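Local atomic coordinates of prolyl oligopeptidase (Galerina marginata, PDB entry 5N4B), a protein that cleaves peptides after prolyl residues and closes them into macrocycles during the biosynthesis of the toxic amanitins. Residues D93-W98 and L110-P116; P427-R432 and F443-T449. The protein carries 1 engineered substitution. All blocks are in the same frame, centred on the assembly; numbering follows the deposited sequence.

Contact 1. Residues D93-W98 and L110-P116; sequences DGHWYW and LYRSKEP
Strands 96-98 and 110-113 run antiparallel at 159°, axes 4.7 Å apart, as the two middle strands of a four-stranded beta-propeller blade. W98 and Y111 form a hydrogen-bonded pair joined in both directions, with Y111 N 2.8 Å from W98 O; Y97 and R112 next to them are a non-hydrogen-bonded pair. Where the strand of W96 begins, a side chain takes over from the backbone: S113 OG accepts an almost straight bond from W96 N at 3.0 Å and donates its own proton to E115 O, so that one hydroxyl bonds both.

H95 is packed on both faces. In the conformer given, one of two deposited, the R112 guanidinium lies flat on one, planes 19° apart and centres 3.5 Å apart, while P116 CB makes a CH-pi contact over the other. In its ring plane H95 ND1 donates to S113 O at 2.8 Å, which fixes the rotation of the imidazole. This conformer of R112 reaches the stack because its chain is extended, with CG anti to the backbone N (chi1 177°); on the way CG passes over the face of the Y97 ring. D93 holds the loop to the strand: OD1 accepts from H95 N in an Asx turn, and OD2 accepts from Y97 OH. Over one face of the W98 indole, whose NE1 bonds D125, lies Y111 CB, 3.7 Å from W98 CE2.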
loop_
_atom_site.group_PDB
_atom_site.type_symbol
_atom_site.label_atom_id
_atom_site.label_comp_id
_atom_site.label_asym_id
_atom_site.label_seq_id
_atom_site.Cartn_x
_atom_site.Cartn_y
_atom_site.Cartn_z
ATOM N N ASP A 93 -13.145 -15.044 23.540
ATOM C CA ASP A 93 -14.385 -15.804 23.683
ATOM C C ASP A 93 -14.288 -17.270 23.279
ATOM O O ASP A 93 -15.292 -17.983 23.398
ATOM C CB ASP A 93 -15.544 -15.103 22.948
ATOM C CG ASP A 93 -15.336 -15.001 21.415
ATOM O OD1 ASP A 93 -14.320 -15.516 20.891
ATOM O OD2 ASP A 93 -16.239 -14.428 20.793
ATOM N N GLY A 94 -13.126 -17.722 22.803
ATOM C CA GLY A 94 -12.907 -19.067 22.358
ATOM C C GLY A 94 -13.246 -19.297 20.911
ATOM O O GLY A 94 -13.045 -20.420 20.423
ATOM N N HIS A 95 -13.777 -18.289 20.211
ATOM C CA HIS A 95 -14.173 -18.484 18.825
ATOM C C HIS A 95 -13.153 -17.846 17.889
ATOM O O HIS A 95 -12.389 -16.971 18.267
ATOM C CB HIS A 95 -15.579 -17.895 18.612
ATOM C CG HIS A 95 -16.657 -18.710 19.263
ATOM N ND1 HIS A 95 -17.504 -19.524 18.552
ATOM C CD2 HIS A 95 -16.939 -18.922 20.575
ATOM C CE1 HIS A 95 -18.324 -20.146 19.395
ATOM N NE2 HIS A 95 -17.988 -19.815 20.626
ATOM N N TRP A 96 -13.174 -18.339 16.663
ATOM C CA TRP A 96 -12.262 -17.933 15.617
ATOM C C TRP A 96 -12.996 -17.083 14.589
ATOM O O TRP A 96 -14.128 -17.394 14.191
ATOM C CB TRP A 96 -11.702 -19.200 14.957
ATOM C CG TRP A 96 -10.858 -20.050 15.803
ATOM C CD1 TRP A 96 -11.286 -20.972 16.677
ATOM C CD2 TRP A 96 -9.449 -20.075 15.834
ATOM N NE1 TRP A 96 -10.204 -21.599 17.271
ATOM C CE2 TRP A 96 -9.064 -21.053 16.753
ATOM C CE3 TRP A 96 -8.452 -19.354 15.181
ATOM C CZ2 TRP A 96 -7.727 -21.344 17.011
ATOM C CZ3 TRP A 96 -7.122 -19.638 15.465
ATOM C CH2 TRP A 96 -6.784 -20.632 16.349
ATOM N N TYR A 97 -12.335 -16.032 14.135
ATOM C CA TYR A 97 -12.940 -15.060 13.229
ATOM C C TYR A 97 -12.031 -14.865 12.023
ATOM O O TYR A 97 -10.809 -14.779 12.163
ATOM C CB TYR A 97 -13.117 -13.727 13.952
ATOM C CG TYR A 97 -14.072 -13.733 15.097
ATOM C CD1 TYR A 97 -13.767 -14.400 16.301
ATOM C CD2 TYR A 97 -15.290 -13.088 14.996
ATOM C CE1 TYR A 97 -14.666 -14.384 17.378
ATOM C CE2 TYR A 97 -16.172 -13.054 16.070
ATOM C CZ TYR A 97 -15.837 -13.719 17.252
ATOM O OH TYR A 97 -16.727 -13.677 18.318
ATOM N N TRP A 98 -12.615 -14.756 10.839
ATOM C CA TRP A 98 -11.826 -14.632 9.630
ATOM C C TRP A 98 -12.671 -13.946 8.564
ATOM O O TRP A 98 -13.910 -13.996 8.588
ATOM C CB TRP A 98 -11.347 -16.015 9.114
ATOM C CG TRP A 98 -12.425 -16.898 8.617
ATOM C CD1 TRP A 98 -12.811 -17.065 7.307
ATOM C CD2 TRP A 98 -13.295 -17.736 9.397
ATOM N NE1 TRP A 98 -13.884 -17.940 7.239
ATOM C CE2 TRP A 98 -14.196 -18.361 8.502
ATOM C CE3 TRP A 98 -13.414 -18.000 10.750
ATOM C CZ2 TRP A 98 -15.163 -19.274 8.927
ATOM C CZ3 TRP A 98 -14.381 -18.907 11.164
ATOM C CH2 TRP A 98 -15.247 -19.501 10.264
ATOM N N LEU A 110 -16.696 -10.623 7.571
ATOM C CA LEU A 110 -16.085 -11.188 8.761
ATOM C C LEU A 110 -17.002 -12.267 9.327
ATOM O O LEU A 110 -18.126 -11.986 9.769
ATOM C CB LEU A 110 -15.805 -10.094 9.784
ATOM C CG LEU A 110 -14.974 -10.378 11.014
ATOM C CD1 LEU A 110 -13.646 -11.078 10.633
ATOM C CD2 LEU A 110 -14.708 -9.086 11.790
ATOM N N TYR A 111 -16.494 -13.477 9.389
ATOM C CA TYR A 111 -17.168 -14.666 9.897
ATOM C C TYR A 111 -16.664 -15.033 11.280
ATOM O O TYR A 111 -15.517 -14.751 11.629
ATOM C CB TYR A 111 -16.892 -15.860 8.962
ATOM C CG TYR A 111 -17.907 -16.003 7.833
ATOM C CD1 TYR A 111 -18.080 -15.023 6.897
ATOM C CD2 TYR A 111 -18.697 -17.093 7.737
ATOM C CE1 TYR A 111 -19.043 -15.123 5.883
ATOM C CE2 TYR A 111 -19.638 -17.216 6.714
ATOM C CZ TYR A 111 -19.803 -16.204 5.814
ATOM O OH TYR A 111 -20.777 -16.326 4.830
ATOM N N ARG A 112 -17.541 -15.653 11.977
ATOM C CA ARG A 112 -17.208 -16.290 13.382
ATOM C C ARG A 112 -17.570 -17.764 13.449
ATOM O O ARG A 112 -18.585 -18.228 12.968
ATOM C CB ARG A 112 -18.244 -15.656 14.331
ATOM C CG ARG A 112 -18.218 -16.153 15.793
ATOM C CD ARG A 112 -19.265 -15.461 16.700
ATOM N NE ARG A 112 -19.199 -15.975 18.094
ATOM C CZ ARG A 112 -19.838 -17.068 18.558
ATOM N NH1 ARG A 112 -19.807 -17.385 19.860
ATOM N NH2 ARG A 112 -20.511 -17.840 17.730
ATOM N N SER A 113 -16.650 -18.516 13.973
ATOM C CA SER A 113 -16.855 -19.952 14.026
ATOM C C SER A 113 -18.106 -20.291 14.830
ATOM O O SER A 113 -18.390 -19.680 15.855
ATOM C CB SER A 113 -15.622 -20.668 14.612
ATOM O OG SER A 113 -15.331 -20.273 15.944
ATOM N N LYS A 114 -18.825 -21.287 14.332
ATOM C CA LYS A 114 -19.983 -21.806 15.050
ATOM C C LYS A 114 -19.572 -22.407 16.380
ATOM O O LYS A 114 -20.277 -22.244 17.383
ATOM C CB LYS A 114 -20.665 -22.881 14.189
ATOM C CG LYS A 114 -21.293 -22.335 12.894
ATOM C CD LYS A 114 -21.929 -23.446 12.089
ATOM C CE LYS A 114 -22.433 -22.997 10.754
ATOM N NZ LYS A 114 -23.677 -22.260 10.918
ATOM N N GLU A 115 -18.447 -23.121 16.401
ATOM C CA GLU A 115 -17.972 -23.787 17.603
ATOM C C GLU A 115 -16.731 -23.090 18.116
ATOM O O GLU A 115 -15.984 -22.495 17.324
ATOM C CB GLU A 115 -17.566 -25.227 17.290
ATOM C CG GLU A 115 -18.611 -26.081 16.596
ATOM C CD GLU A 115 -19.784 -26.402 17.483
ATOM O OE1 GLU A 115 -19.591 -26.446 18.719
ATOM O OE2 GLU A 115 -20.891 -26.631 16.945
ATOM N N PRO A 116 -16.428 -23.183 19.441
ATOM C CA PRO A 116 -15.189 -22.613 20.004
ATOM C C PRO A 116 -14.012 -23.555 19.798
ATOM O O PRO A 116 -13.455 -24.175 20.734
ATOM C CB PRO A 116 -15.552 -22.433 21.484
ATOM C CG PRO A 116 -16.498 -23.605 21.730
ATOM C CD PRO A 116 -17.334 -23.693 20.495
HETATM O O HOH W 1 -11.104 -22.004 21.633
#

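Contact 2. Residues P427-R432 and F443-T449; sequences PGTIAR and FSILRTT
G428 O is gripped twice by T449: OG1 donates in the carbonyl plane on a lone pair at 2.7 Å, and T449 N donates from 2.9 Å. The hydroxyl can reach back because T449 OG1 stands beside its own backbone N, chi1 -58°. I430 O also takes two donors, L446 N at 2.8 Å and R447 N at 3.3 Å, both in its carbonyl plane. This is a classic beta bulge, with L446 and R447 together facing I430, and it shifts the pairing by one residue in the hairpin that forms the last two strands of a propeller blade. In the bulge the side chain of L446 is directed toward the partner strand, and its CD2 lies 3.9 Å from I430 CG2, the two side chains side by side. R447 instead leads away to a salt bridge with D125. Beyond the bulge A431 pairs with I445, and A431 CB packs 3.5 Å from F443 CZ. R432 and S444 form the next pair, joined by two backbone bonds. Their side chains meet through water: one water accepts from R432 NE at 2.9 Å while lying 2.7 Å from S444 OG.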
loop_
_atom_site.group_PDB
_atom_site.type_symbol
_atom_site.label_atom_id
_atom_site.label_comp_id
_atom_site.label_asym_id
_atom_site.label_seq_id
_atom_site.Cartn_x
_atom_site.Cartn_y
_atom_site.Cartn_z
ATOM N N PRO A 427 -1.356 -18.460 -4.869
ATOM C CA PRO A 427 -2.510 -17.583 -4.652
ATOM C C PRO A 427 -2.752 -17.119 -3.224
ATOM O O PRO A 427 -3.274 -16.029 -3.022
ATOM C CB PRO A 427 -3.689 -18.435 -5.149
ATOM C CG PRO A 427 -3.148 -19.593 -5.826
ATOM C CD PRO A 427 -1.679 -19.706 -5.600
ATOM N N GLY A 428 -2.421 -17.935 -2.232
ATOM C CA GLY A 428 -2.615 -17.579 -0.844
ATOM C C GLY A 428 -2.716 -18.799 0.009
ATOM O O GLY A 428 -3.743 -19.478 0.050
ATOM N N THR A 429 -1.646 -19.097 0.717
ATOM C CA THR A 429 -1.571 -20.232 1.605
ATOM C C THR A 429 -1.520 -19.714 3.035
ATOM O O THR A 429 -0.801 -18.746 3.343
ATOM C CB THR A 429 -0.337 -21.035 1.298
ATOM O OG1 THR A 429 -0.505 -21.576 -0.024
ATOM C CG2 THR A 429 -0.124 -22.180 2.304
ATOM N N ILE A 430 -2.276 -20.345 3.929
ATOM C CA ILE A 430 -2.247 -20.015 5.350
ATOM C C ILE A 430 -1.661 -21.220 6.055
ATOM O O ILE A 430 -2.238 -22.313 6.007
ATOM C CB ILE A 430 -3.646 -19.678 5.896
ATOM C CG1 ILE A 430 -4.283 -18.502 5.121
ATOM C CG2 ILE A 430 -3.556 -19.401 7.386
ATOM C CD1 ILE A 430 -5.731 -18.416 5.157
ATOM N N ALA A 431 -0.488 -21.035 6.673
ATOM C CA ALA A 431 0.182 -22.077 7.435
ATOM C C ALA A 431 0.016 -21.804 8.914
ATOM O O ALA A 431 -0.161 -20.665 9.341
ATOM C CB ALA A 431 1.664 -22.127 7.096
ATOM N N ARG A 432 0.036 -22.893 9.695
ATOM C CA ARG A 432 -0.152 -22.851 11.141
ATOM C C ARG A 432 1.024 -23.526 11.814
ATOM O O ARG A 432 1.427 -24.617 11.412
ATOM C CB ARG A 432 -1.443 -23.550 11.547
ATOM C CG ARG A 432 -1.743 -23.519 13.049
ATOM C CD ARG A 432 -3.184 -23.991 13.380
ATOM N NE ARG A 432 -3.326 -25.379 12.988
ATOM C CZ ARG A 432 -3.339 -26.417 13.823
ATOM N NH1 ARG A 432 -3.304 -26.267 15.147
ATOM N NH2 ARG A 432 -3.427 -27.630 13.302
ATOM N N PHE A 443 4.154 -27.803 12.337
ATOM C CA PHE A 443 3.862 -26.961 11.186
ATOM C C PHE A 443 2.915 -27.662 10.232
ATOM O O PHE A 443 3.116 -28.837 9.887
ATOM C CB PHE A 443 5.163 -26.636 10.455
ATOM C CG PHE A 443 5.025 -25.630 9.359
ATOM C CD1 PHE A 443 4.943 -24.284 9.648
ATOM C CD2 PHE A 443 4.961 -26.029 8.033
ATOM C CE1 PHE A 443 4.827 -23.325 8.613
ATOM C CE2 PHE A 443 4.837 -25.061 7.011
ATOM C CZ PHE A 443 4.799 -23.718 7.348
ATOM N N SER A 444 1.851 -26.967 9.819
ATOM C CA SER A 444 0.880 -27.544 8.903
ATOM C C SER A 444 0.306 -26.459 8.001
ATOM O O SER A 444 0.454 -25.269 8.256
ATOM C CB SER A 444 -0.272 -28.218 9.648
ATOM O OG SER A 444 -1.076 -27.316 10.373
ATOM N N ILE A 445 -0.398 -26.890 6.961
ATOM C CA ILE A 445 -1.106 -25.989 6.074
ATOM C C ILE A 445 -2.564 -25.999 6.504
ATOM O O ILE A 445 -3.231 -27.049 6.518
ATOM C CB ILE A 445 -0.941 -26.400 4.612
ATOM C CG1 ILE A 445 0.508 -26.406 4.200
ATOM C CG2 ILE A 445 -1.738 -25.435 3.770
ATOM C CD1 ILE A 445 1.269 -25.150 4.475
ATOM N N LEU A 446 -3.068 -24.830 6.899
ATOM C CA LEU A 446 -4.461 -24.678 7.292
ATOM C C LEU A 446 -5.375 -24.597 6.084
ATOM O O LEU A 446 -6.393 -25.272 6.029
ATOM C CB LEU A 446 -4.619 -23.416 8.134
ATOM C CG LEU A 446 -6.035 -23.198 8.664
ATOM C CD1 LEU A 446 -6.341 -24.085 9.922
ATOM C CD2 LEU A 446 -6.307 -21.727 8.999
ATOM N N ARG A 447 -5.045 -23.739 5.121
ATOM C CA ARG A 447 -5.869 -23.539 3.942
ATOM C C ARG A 447 -4.973 -23.140 2.790
ATOM O O ARG A 447 -3.962 -22.463 2.985
ATOM C CB ARG A 447 -6.871 -22.364 4.091
ATOM C CG ARG A 447 -7.724 -22.429 5.306
ATOM C CD ARG A 447 -8.846 -21.373 5.267
ATOM N NE ARG A 447 -9.854 -21.733 4.302
ATOM C CZ ARG A 447 -11.051 -21.180 4.236
ATOM N NH1 ARG A 447 -11.387 -20.203 5.040
ATOM N NH2 ARG A 447 -11.941 -21.645 3.378
ATOM N N THR A 448 -5.372 -23.562 1.584
ATOM C CA THR A 448 -4.775 -23.130 0.337
ATOM C C THR A 448 -5.868 -22.524 -0.544
ATOM O O THR A 448 -6.922 -23.130 -0.704
ATOM C CB THR A 448 -4.166 -24.340 -0.334
ATOM O OG1 THR A 448 -3.270 -24.996 0.584
ATOM C CG2 THR A 448 -3.464 -23.928 -1.592
ATOM N N THR A 449 -5.609 -21.363 -1.121
ATOM C CA THR A 449 -6.565 -20.702 -1.998
ATOM C C THR A 449 -6.593 -21.437 -3.329
ATOM O O THR A 449 -5.545 -21.676 -3.931
ATOM C CB THR A 449 -6.150 -19.238 -2.178
ATOM O OG1 THR A 449 -6.081 -18.589 -0.906
ATOM C CG2 THR A 449 -7.173 -18.462 -2.986
HETATM O O HOH W 2 -0.030 -26.803 12.811
HETATM O O HOH W 3 -3.567 -26.183 10.195
HETATM O O HOH W 4 -3.259 -29.689 10.880
#

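Contacts 1 and 2 are hairpins from two different blades of the propeller, one near the start of its sequence and one at its end, their centres about 18 Å apart. They touch where W98 NE1 of contact 1 packs 4.0 Å from R447 NH1 of contact 2. D125, partner of both W98 and R447, links the two hairpins. Strand 84-90, neighbour of 96-101 in the same blade, meets side chains of both hairpins: W98 rests on P88, as does L446, and I430 packs on F85 and A87. Both contacts are away from the charge relay residues, yet the bound peptide reaches both, setting apolar side chains against L110 and I430.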